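Local coordinates for CDP-archaeol synthase (Aeropyrum pernix K1, PDB 5GUF), which catalyses, in the membrane, the magnesium-dependent transfer of a cytidylyl group from CTP to digeranylgeranylglyceryl phosphate, giving CDP-archaeol and diphosphate for archaeal lipid synthesis, at residues A[26-31]-A[64-69]; A[123-127]-A[149-154]; A[52-57]-A[100-105]. All coordinates share one frame; numbering follows the deposited sequence. Where two conformers were deposited one is given.

In the fold
The three contacts are spaced almost evenly in a largely helical membrane fold, with centres about 16 to 17 Å apart. Their segments run along the chain as 26-31, 52-57, 64-69, 100-105, 123-127 and 149-154, so interactions 1 and 3 interleave and interaction 2 follows both. Interaction 1 pairs helix 14-29 with helix 59-80, and interaction 2 pairs helix 121-136 with helix 143-161 on the opposite side of the chain's centre. Interaction 3 lays the loop before helix 59-80 against helix 84-109. Interactions 1 and 3 both touch CTP. Asn28 packs against Phe126 and Asp100, bringing elements of all three contacts together close to the nucleotide.

Interaction 1: A[26-31]-A[64-69]; sequences IANATP and AGFAAG. With CTP (cytidine-5'-triphosphate), chain B.
Thr30 and Ala27 pack against a strip of small residues on helix 59-80, where Gly65 and Gly69 form a GxxxG motif of the kind that lets transmembrane helices come very close. The CA atoms of Ala27 and Gly65 are 4.1 Å apart, a spacing that owes much to the missing side chain of Gly65. There Ala27 CA makes a CA-H...O contact with Gly65 O at 3.5 Å, and its methyl rests on the same carbonyl oxygen.

The side chain of Thr30 can be followed outward. Its CB lies 4.0 Å from Ala68 CB, and from there the two branches part. OG1 stands beside the backbone N (chi1 -64°), which leaves CG2 anti to N, and CG2 reaches helix 59-80 at Ala64 O, 3.6 Å away, with Ala64 CB alongside. OG1 turns back to the preceding turn and donates to Ile26 O at 2.7 Å, while the Thr30 backbone N meets that oxygen from the other face of the carbonyl plane. Two donors therefore satisfy Ile26 O. With its proton given to Ile26 O, Thr30 OG1 also lies against the Ala68 CB methyl, 3.3 Å away. Ile26 CG2 touches the same methyl beside the hydroxyl.

Elsewhere, Ala27 also touches helix 84-109, through Ala93. At the end of the segment the protein surface passes over to the substrate: Pro31, part of the CTP pocket, lies over one face of the cytosine ring, its CB 3.3 Å from CTP N1.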
loop_
_atom_site.group_PDB
_atom_site.type_symbol
_atom_site.label_atom_id
_atom_site.label_comp_id
_atom_site.label_asym_id
_atom_site.label_seq_id
_atom_site.Cartn_x
_atom_site.Cartn_y
_atom_site.Cartn_z
ATOM N N ILE A 26 -2.146 -9.121 -16.897
ATOM C CA ILE A 26 -3.147 -9.418 -17.908
ATOM C C ILE A 26 -4.313 -10.190 -17.299
ATOM O O ILE A 26 -5.473 -9.956 -17.647
ATOM C CB ILE A 26 -2.501 -10.161 -19.091
ATOM C CG1 ILE A 26 -1.792 -9.131 -19.975
ATOM C CG2 ILE A 26 -3.555 -10.879 -19.907
ATOM C CD1 ILE A 26 -0.747 -9.698 -20.882
ATOM N N ALA A 27 -4.032 -11.108 -16.375
ATOM C CA ALA A 27 -5.120 -11.774 -15.667
ATOM C C ALA A 27 -5.952 -10.771 -14.880
ATOM O O ALA A 27 -7.178 -10.875 -14.835
ATOM C CB ALA A 27 -4.570 -12.854 -14.736
ATOM N N ASN A 28 -5.302 -9.772 -14.284
ATOM C CA ASN A 28 -6.020 -8.813 -13.456
ATOM C C ASN A 28 -6.853 -7.842 -14.284
ATOM O O ASN A 28 -7.884 -7.359 -13.805
ATOM C CB ASN A 28 -5.030 -8.043 -12.591
ATOM C CG ASN A 28 -5.688 -6.963 -11.787
ATOM O OD1 ASN A 28 -6.566 -7.232 -10.970
ATOM N ND2 ASN A 28 -5.287 -5.724 -12.030
ATOM N N ALA A 29 -6.421 -7.540 -15.514
ATOM C CA ALA A 29 -7.064 -6.522 -16.338
ATOM C C ALA A 29 -8.187 -7.073 -17.204
ATOM O O ALA A 29 -9.084 -6.320 -17.588
ATOM C CB ALA A 29 -6.028 -5.837 -17.237
ATOM N N THR A 30 -8.158 -8.356 -17.526
ATOM C CA THR A 30 -9.112 -8.959 -18.452
ATOM C C THR A 30 -10.565 -8.972 -17.965
ATOM O O THR A 30 -11.470 -8.757 -18.785
ATOM C CB THR A 30 -8.629 -10.373 -18.808
ATOM O OG1 THR A 30 -7.379 -10.272 -19.508
ATOM C CG2 THR A 30 -9.628 -11.100 -19.696
ATOM N N PRO A 31 -10.851 -9.203 -16.674
ATOM C CA PRO A 31 -12.264 -9.227 -16.241
ATOM C C PRO A 31 -13.014 -7.908 -16.444
ATOM O O PRO A 31 -14.251 -7.921 -16.494
ATOM C CB PRO A 31 -12.176 -9.606 -14.755
ATOM C CG PRO A 31 -10.852 -10.311 -14.613
ATOM C CD PRO A 31 -9.942 -9.647 -15.596
ATOM N N ALA A 64 -11.985 -15.912 -17.823
ATOM C CA ALA A 64 -11.312 -15.079 -18.811
ATOM C C ALA A 64 -9.959 -14.614 -18.299
ATOM O O ALA A 64 -8.981 -14.588 -19.051
ATOM C CB ALA A 64 -12.189 -13.879 -19.180
ATOM N N GLY A 65 -9.886 -14.249 -17.015
ATOM C CA GLY A 65 -8.613 -13.842 -16.445
ATOM C C GLY A 65 -7.603 -14.970 -16.478
ATOM O O GLY A 65 -6.452 -14.793 -16.891
ATOM N N PHE A 66 -8.042 -16.159 -16.076
ATOM C CA PHE A 66 -7.171 -17.323 -16.071
ATOM C C PHE A 66 -6.737 -17.686 -17.489
ATOM O O PHE A 66 -5.551 -17.896 -17.753
ATOM C CB PHE A 66 -7.910 -18.477 -15.406
ATOM C CG PHE A 66 -7.112 -19.716 -15.294
ATOM C CD1 PHE A 66 -5.921 -19.724 -14.587
ATOM C CD2 PHE A 66 -7.541 -20.879 -15.909
ATOM C CE1 PHE A 66 -5.169 -20.881 -14.486
ATOM C CE2 PHE A 66 -6.797 -22.042 -15.817
ATOM C CZ PHE A 66 -5.604 -22.043 -15.101
ATOM N N ALA A 67 -7.694 -17.778 -18.412
ATOM C CA ALA A 67 -7.378 -18.023 -19.813
ATOM C C ALA A 67 -6.384 -16.998 -20.343
ATOM O O ALA A 67 -5.386 -17.358 -20.962
ATOM C CB ALA A 67 -8.666 -18.004 -20.644
ATOM N N ALA A 68 -6.635 -15.717 -20.082
ATOM C CA ALA A 68 -5.774 -14.662 -20.593
ATOM C C ALA A 68 -4.369 -14.762 -20.015
ATOM O O ALA A 68 -3.376 -14.568 -20.734
ATOM C CB ALA A 68 -6.383 -13.298 -20.273
ATOM N N GLY A 69 -4.275 -15.048 -18.712
ATOM C CA GLY A 69 -2.979 -15.161 -18.075
ATOM C C GLY A 69 -2.195 -16.348 -18.588
ATOM O O GLY A 69 -0.979 -16.267 -18.771
HETATM N N1 CTP B . -14.413 -8.386 -12.683
HETATM C C2 CTP B . -15.050 -9.622 -12.778
HETATM N N3 CTP B . -14.557 -10.742 -12.125
HETATM C C4 CTP B . -13.372 -10.642 -11.410
HETATM C C5 CTP B . -12.704 -9.413 -11.351
HETATM C C6 CTP B . -13.324 -8.260 -11.844
HETATM O O2 CTP B . -16.073 -9.732 -13.450
HETATM N N4 CTP B . -12.890 -11.717 -10.792
HETATM C "C1'" CTP B . -14.964 -7.233 -13.457
HETATM C "C2'" CTP B . -16.206 -6.674 -12.780
HETATM O "O2'" CTP B . -17.057 -6.148 -13.774
HETATM C "C3'" CTP B . -15.661 -5.536 -11.958
HETATM C "C4'" CTP B . -14.608 -4.986 -12.911
HETATM O "O4'" CTP B . -14.070 -6.127 -13.576
HETATM O "O3'" CTP B . -16.666 -4.610 -11.641
HETATM C "C5'" CTP B . -13.546 -4.152 -12.194
HETATM O "O5'" CTP B . -12.780 -4.941 -11.308
HETATM P PA CTP B . -12.589 -4.467 -9.787
HETATM O O1A CTP B . -12.181 -3.011 -9.830
HETATM O O2A CTP B . -11.580 -5.317 -9.041
HETATM O O3A CTP B . -14.052 -4.670 -9.138
HETATM P PB CTP B . -14.922 -3.494 -8.458
HETATM O O1B CTP B . -16.081 -3.169 -9.376
HETATM O O2B CTP B . -14.128 -2.245 -8.178
HETATM O O3B CTP B . -15.417 -4.193 -7.084
HETATM P PG CTP B . -14.556 -4.179 -5.709
HETATM O O1G CTP B . -15.019 -3.015 -4.871
HETATM O O2G CTP B . -14.791 -5.505 -5.057
HETATM O O3G CTP B . -13.086 -4.029 -5.982
#

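Interaction 2: A[123-127]-A[149-154]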
loop_
_atom_site.group_PDB
_atom_site.type_symbol
_atom_site.label_atom_id
_atom_site.label_comp_id
_atom_site.label_asym_id
_atom_site.label_seq_id
_atom_site.Cartn_x
_atom_site.Cartn_y
_atom_site.Cartn_z
ATOM N N GLN A 123 -4.964 -1.354 -6.405
ATOM C CA GLN A 123 -3.973 -1.494 -7.459
ATOM C C GLN A 123 -2.948 -2.582 -7.165
ATOM O O GLN A 123 -2.300 -3.061 -8.093
ATOM C CB GLN A 123 -3.245 -0.167 -7.692
ATOM C CG GLN A 123 -4.109 0.971 -8.214
ATOM C CD GLN A 123 -4.952 1.633 -7.128
ATOM O OE1 GLN A 123 -4.569 1.678 -5.951
ATOM N NE2 GLN A 123 -6.115 2.149 -7.524
ATOM N N LEU A 124 -2.803 -3.006 -5.915
ATOM C CA LEU A 124 -1.694 -3.863 -5.537
ATOM C C LEU A 124 -2.103 -5.258 -5.067
ATOM O O LEU A 124 -1.238 -6.142 -5.007
ATOM C CB LEU A 124 -0.859 -3.174 -4.452
ATOM C CG LEU A 124 -0.065 -1.973 -4.977
ATOM C CD1 LEU A 124 0.866 -1.429 -3.908
ATOM C CD2 LEU A 124 0.719 -2.345 -6.242
ATOM N N ASP A 125 -3.389 -5.492 -4.771
ATOM C CA ASP A 125 -3.819 -6.777 -4.219
ATOM C C ASP A 125 -3.467 -7.937 -5.145
ATOM O O ASP A 125 -3.017 -8.990 -4.689
ATOM C CB ASP A 125 -5.327 -6.748 -3.951
ATOM C CG ASP A 125 -6.146 -6.253 -5.171
ATOM O OD1 ASP A 125 -5.571 -5.992 -6.262
ATOM O OD2 ASP A 125 -7.381 -6.127 -5.044
ATOM N N PHE A 126 -3.690 -7.772 -6.442
ATOM C CA PHE A 126 -3.361 -8.825 -7.394
ATOM C C PHE A 126 -1.850 -9.012 -7.504
ATOM O O PHE A 126 -1.377 -10.136 -7.715
ATOM C CB PHE A 126 -3.957 -8.496 -8.773
ATOM C CG PHE A 126 -3.097 -7.586 -9.572
ATOM C CD1 PHE A 126 -3.188 -6.217 -9.413
ATOM C CD2 PHE A 126 -2.124 -8.093 -10.429
ATOM C CE1 PHE A 126 -2.352 -5.368 -10.125
ATOM C CE2 PHE A 126 -1.283 -7.242 -11.123
ATOM C CZ PHE A 126 -1.415 -5.875 -10.972
ATOM N N TYR A 127 -1.090 -7.917 -7.392
ATOM C CA TYR A 127 0.364 -8.000 -7.446
ATOM C C TYR A 127 0.915 -8.803 -6.279
ATOM O O TYR A 127 1.858 -9.588 -6.452
ATOM C CB TYR A 127 0.963 -6.593 -7.463
ATOM C CG TYR A 127 2.458 -6.542 -7.263
ATOM C CD1 TYR A 127 3.324 -6.925 -8.275
ATOM C CD2 TYR A 127 3.010 -6.104 -6.058
ATOM C CE1 TYR A 127 4.696 -6.878 -8.098
ATOM C CE2 TYR A 127 4.383 -6.056 -5.875
ATOM C CZ TYR A 127 5.218 -6.454 -6.904
ATOM O OH TYR A 127 6.590 -6.416 -6.748
ATOM N N ALA A 149 8.655 -2.972 -8.973
ATOM C CA ALA A 149 7.511 -3.523 -9.695
ATOM C C ALA A 149 6.186 -3.007 -9.136
ATOM O O ALA A 149 5.274 -2.668 -9.901
ATOM C CB ALA A 149 7.549 -5.052 -9.652
ATOM N N ALA A 150 6.062 -2.932 -7.804
ATOM C CA ALA A 150 4.844 -2.380 -7.213
ATOM C C ALA A 150 4.617 -0.944 -7.666
ATOM O O ALA A 150 3.493 -0.568 -8.018
ATOM C CB ALA A 150 4.903 -2.454 -5.688
ATOM N N ALA A 151 5.678 -0.132 -7.673
ATOM C CA ALA A 151 5.566 1.244 -8.142
ATOM C C ALA A 151 5.337 1.301 -9.643
ATOM O O ALA A 151 4.718 2.250 -10.141
ATOM C CB ALA A 151 6.819 2.035 -7.768
ATOM N N ALA A 152 5.831 0.307 -10.381
ATOM C CA ALA A 152 5.540 0.251 -11.807
ATOM C C ALA A 152 4.085 -0.099 -12.045
ATOM O O ALA A 152 3.489 0.361 -13.025
ATOM C CB ALA A 152 6.453 -0.754 -12.503
ATOM N N VAL A 153 3.492 -0.910 -11.167
ATOM C CA VAL A 153 2.059 -1.169 -11.261
ATOM C C VAL A 153 1.281 0.118 -11.024
ATOM O O VAL A 153 0.364 0.460 -11.783
ATOM C CB VAL A 153 1.641 -2.271 -10.271
ATOM C CG1 VAL A 153 0.127 -2.318 -10.155
ATOM C CG2 VAL A 153 2.172 -3.614 -10.725
ATOM N N LEU A 154 1.638 0.851 -9.967
ATOM C CA LEU A 154 1.009 2.141 -9.709
ATOM C C LEU A 154 1.155 3.070 -10.904
ATOM O O LEU A 154 0.172 3.646 -11.379
ATOM C CB LEU A 154 1.607 2.782 -8.459
ATOM C CG LEU A 154 1.406 1.985 -7.175
ATOM C CD1 LEU A 154 2.108 2.674 -6.020
ATOM C CD2 LEU A 154 -0.084 1.820 -6.907
#
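Phe126, whose ring approaches Val153, has its backbone N bonded to Asp125 OD1 at 2.6 Å, with an N-H...O angle of 132°. The amide meets that oxygen from above the carboxylate plane. The bond supplies an acceptor for one of two amides, those of Phe126 and Tyr127, that lack a backbone bond to the turn before, and helix 121-136 is kinked here.

From the kink the Phe126 side chain leaves with CG between the backbone N and the carbonyl carbon (chi1 84°), which carries the ring across to helix 143-161. Val153 was modelled in two conformers; in the one given, Phe126 CE1 stands 3.9 Å from Val153 CG1, the two side chains approaching from opposite directions. Tyr127 CB covers one face of the ring at its centre. In that conformer Val153 CG1 is also 3.3 Å from Gln123 O, so the methyl meets the carbonyl oxygen and the ring side by side.

These segments belong to two neighbouring helices of the transmembrane bundle, whose local axes run 9.9 Å apart at closest approach and make an angle of 135°. That separation is bridged by long side chains on helix 121-136 meeting mostly short ones on helix 143-161.

Tyr127 spans the gap at one end. One face of its phenol ring lies against Ala150 CA, offset toward the rim, and CE2 is 3.6 Å from Ala150 CB. Its hydroxyl passes Ala149 CB and hydrogen-bonds with Ala146 O, one turn earlier on the partner helix, which gives the buried OH a polar partner and ties that end of the ring to helix 143-161.

In the middle Leu124 CD2 fits against Ala150 O, and at the far end Leu154 CD2 approaches Gln123 CB to 3.8 Å.

Interaction 3: A[52-57]-A[100-105]. With K (potassium ion), chain F; CTP (cytidine-5'-triphosphate), chain B.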
loop_
_atom_site.group_PDB
_atom_site.type_symbol
_atom_site.label_atom_id
_atom_site.label_comp_id
_atom_site.label_asym_id
_atom_site.label_seq_id
_atom_site.Cartn_x
_atom_site.Cartn_y
_atom_site.Cartn_z
ATOM N N LEU A 52 -20.081 -11.273 0.739
ATOM C CA LEU A 52 -18.813 -11.959 0.959
ATOM C C LEU A 52 -17.721 -11.382 0.057
ATOM O O LEU A 52 -16.622 -11.051 0.522
ATOM C CB LEU A 52 -18.994 -13.455 0.715
ATOM C CG LEU A 52 -17.729 -14.306 0.700
ATOM C CD1 LEU A 52 -17.132 -14.365 2.089
ATOM C CD2 LEU A 52 -18.013 -15.703 0.148
ATOM N N LEU A 53 -18.022 -11.229 -1.238
ATOM C CA LEU A 53 -17.128 -10.604 -2.211
ATOM C C LEU A 53 -17.755 -9.428 -2.931
ATOM O O LEU A 53 -17.078 -8.422 -3.156
ATOM C CB LEU A 53 -16.650 -11.629 -3.256
ATOM C CG LEU A 53 -15.731 -12.751 -2.733
ATOM C CD1 LEU A 53 -15.275 -13.692 -3.868
ATOM C CD2 LEU A 53 -14.521 -12.210 -1.954
ATOM N N GLY A 54 -19.038 -9.515 -3.282
ATOM C CA GLY A 54 -19.689 -8.506 -4.084
ATOM C C GLY A 54 -19.816 -8.949 -5.529
ATOM O O GLY A 54 -19.235 -9.950 -5.969
ATOM N N ASP A 55 -20.591 -8.155 -6.282
ATOM C CA ASP A 55 -20.874 -8.462 -7.681
ATOM C C ASP A 55 -19.678 -8.238 -8.594
ATOM O O ASP A 55 -19.695 -8.703 -9.733
ATOM C CB ASP A 55 -22.055 -7.621 -8.186
ATOM C CG ASP A 55 -23.395 -8.168 -7.734
ATOM O OD1 ASP A 55 -23.474 -9.390 -7.446
ATOM O OD2 ASP A 55 -24.366 -7.379 -7.679
ATOM N N GLY A 56 -18.652 -7.528 -8.132
ATOM C CA GLY A 56 -17.514 -7.249 -8.977
ATOM C C GLY A 56 -16.651 -8.451 -9.286
ATOM O O GLY A 56 -15.752 -8.333 -10.118
ATOM N N LYS A 57 -16.892 -9.590 -8.643
ATOM C CA LYS A 57 -16.095 -10.802 -8.828
ATOM C C LYS A 57 -17.016 -11.853 -9.433
ATOM O O LYS A 57 -17.842 -12.449 -8.730
ATOM C CB LYS A 57 -15.498 -11.280 -7.505
ATOM C CG LYS A 57 -14.644 -10.244 -6.813
ATOM C CD LYS A 57 -13.548 -9.699 -7.743
ATOM C CE LYS A 57 -13.154 -8.310 -7.302
ATOM N NZ LYS A 57 -12.291 -7.525 -8.206
ATOM N N ASP A 100 -6.779 -10.365 -5.905
ATOM C CA ASP A 100 -7.810 -9.378 -6.192
ATOM C C ASP A 100 -9.103 -9.699 -5.445
ATOM O O ASP A 100 -9.769 -8.799 -4.917
ATOM C CB ASP A 100 -8.044 -9.312 -7.697
ATOM C CG ASP A 100 -9.190 -8.415 -8.070
ATOM O OD1 ASP A 100 -9.142 -7.201 -7.773
ATOM O OD2 ASP A 100 -10.147 -8.935 -8.680
ATOM N N MET A 101 -9.468 -10.976 -5.378
ATOM C CA MET A 101 -10.624 -11.355 -4.575
ATOM C C MET A 101 -10.370 -11.140 -3.085
ATOM O O MET A 101 -11.260 -10.681 -2.362
ATOM C CB MET A 101 -11.002 -12.806 -4.863
ATOM C CG MET A 101 -11.658 -12.963 -6.222
ATOM S SD MET A 101 -12.370 -14.594 -6.386
ATOM C CE MET A 101 -10.856 -15.549 -6.487
ATOM N N ALA A 102 -9.166 -11.463 -2.605
ATOM C CA ALA A 102 -8.860 -11.212 -1.199
ATOM C C ALA A 102 -8.982 -9.726 -0.873
ATOM O O ALA A 102 -9.434 -9.354 0.218
ATOM C CB ALA A 102 -7.465 -11.742 -0.859
ATOM N N GLY A 103 -8.621 -8.864 -1.826
ATOM C CA GLY A 103 -8.773 -7.435 -1.622
ATOM C C GLY A 103 -10.230 -7.006 -1.566
ATOM O O GLY A 103 -10.604 -6.171 -0.744
ATOM N N SER A 104 -11.064 -7.556 -2.456
ATOM C CA SER A 104 -12.502 -7.301 -2.404
ATOM C C SER A 104 -13.107 -7.812 -1.107
ATOM O O SER A 104 -13.973 -7.154 -0.509
ATOM C CB SER A 104 -13.196 -7.953 -3.597
ATOM O OG SER A 104 -13.159 -7.078 -4.680
ATOM N N PHE A 105 -12.674 -8.992 -0.664
ATOM C CA PHE A 105 -13.093 -9.496 0.639
ATOM C C PHE A 105 -12.808 -8.481 1.738
ATOM O O PHE A 105 -13.675 -8.190 2.573
ATOM C CB PHE A 105 -12.385 -10.811 0.952
ATOM C CG PHE A 105 -12.683 -11.330 2.322
ATOM C CD1 PHE A 105 -13.928 -11.878 2.611
ATOM C CD2 PHE A 105 -11.732 -11.251 3.331
ATOM C CE1 PHE A 105 -14.216 -12.358 3.884
ATOM C CE2 PHE A 105 -12.005 -11.727 4.602
ATOM C CZ PHE A 105 -13.252 -12.270 4.889
HETATM K K K F . -9.145 -4.495 -7.961
HETATM N N1 CTP B . -14.413 -8.386 -12.683
HETATM C C2 CTP B . -15.050 -9.622 -12.778
HETATM N N3 CTP B . -14.557 -10.742 -12.125
HETATM C C4 CTP B . -13.372 -10.642 -11.410
HETATM C C5 CTP B . -12.704 -9.413 -11.351
HETATM C C6 CTP B . -13.324 -8.260 -11.844
HETATM O O2 CTP B . -16.073 -9.732 -13.450
HETATM N N4 CTP B . -12.890 -11.717 -10.792
HETATM C "C1'" CTP B . -14.964 -7.233 -13.457
HETATM C "C2'" CTP B . -16.206 -6.674 -12.780
HETATM O "O2'" CTP B . -17.057 -6.148 -13.774
HETATM C "C3'" CTP B . -15.661 -5.536 -11.958
HETATM C "C4'" CTP B . -14.608 -4.986 -12.911
HETATM O "O4'" CTP B . -14.070 -6.127 -13.576
HETATM O "O3'" CTP B . -16.666 -4.610 -11.641
HETATM C "C5'" CTP B . -13.546 -4.152 -12.194
HETATM O "O5'" CTP B . -12.780 -4.941 -11.308
HETATM P PA CTP B . -12.589 -4.467 -9.787
HETATM O O1A CTP B . -12.181 -3.011 -9.830
HETATM O O2A CTP B . -11.580 -5.317 -9.041
HETATM O O3A CTP B . -14.052 -4.670 -9.138
HETATM P PB CTP B . -14.922 -3.494 -8.458
HETATM O O1B CTP B . -16.081 -3.169 -9.376
HETATM O O2B CTP B . -14.128 -2.245 -8.178
HETATM O O3B CTP B . -15.417 -4.193 -7.084
HETATM P PG CTP B . -14.556 -4.179 -5.709
HETATM O O1G CTP B . -15.019 -3.015 -4.871
HETATM O O2G CTP B . -14.791 -5.505 -5.057
HETATM O O3G CTP B . -13.086 -4.029 -5.982
HETATM O O HOH W 1 -10.182 -6.106 -5.605
HETATM O O HOH W 2 -11.370 -2.914 -6.950
HETATM O O HOH W 3 -7.154 -5.671 -9.044
#
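Charge joins Lys57 to Asp100: Lys57 NZ forms a salt bridge with Asp100 OD2 at 2.6 Å, meeting the syn side of the oxygen 25° out of the carboxylate plane. The lysine chain is bent at chi2 (-54°) and extended beyond it, which takes its amine past Met101 to the phosphates. There NZ donates a very short bond of 2.5 Å to CTP O2A and a weak one to CTP O3A.

Metal bonds occupy the other carboxylate oxygen. Asp100 OD1 binds the potassium ion at 2.7 Å, and CTP O2A, three waters and the backbone O of Asp122 complete the ligand set. O2A is thus shared by the ammonium group and the metal, while Asp100 serves each with a separate oxygen.

Apolar packing continues along the helix. Leu53 sends CD2 to Phe105 CB, 3.9 Å away, and rests CD1 against Met101 SD. Beside it, Leu52 CD1 meets Phe105 CE1, and Leu52 O approaches the ring edge at Phe105 CD1, 3.5 Å away.

Backbone carbonyls of the loop take arginines from just beyond the segment, Arg109 at Leu52 O and Arg108 at Leu53 O. Arg108 also binds CTP. The glycine-containing loop, with its type I turn from Gly54 to Lys57, and the polar face of helix 84-109 form part of the CTP pocket of this cytidylyltransferase, with Lys57, Asp100 and the potassium ion gathered at the alpha-phosphate.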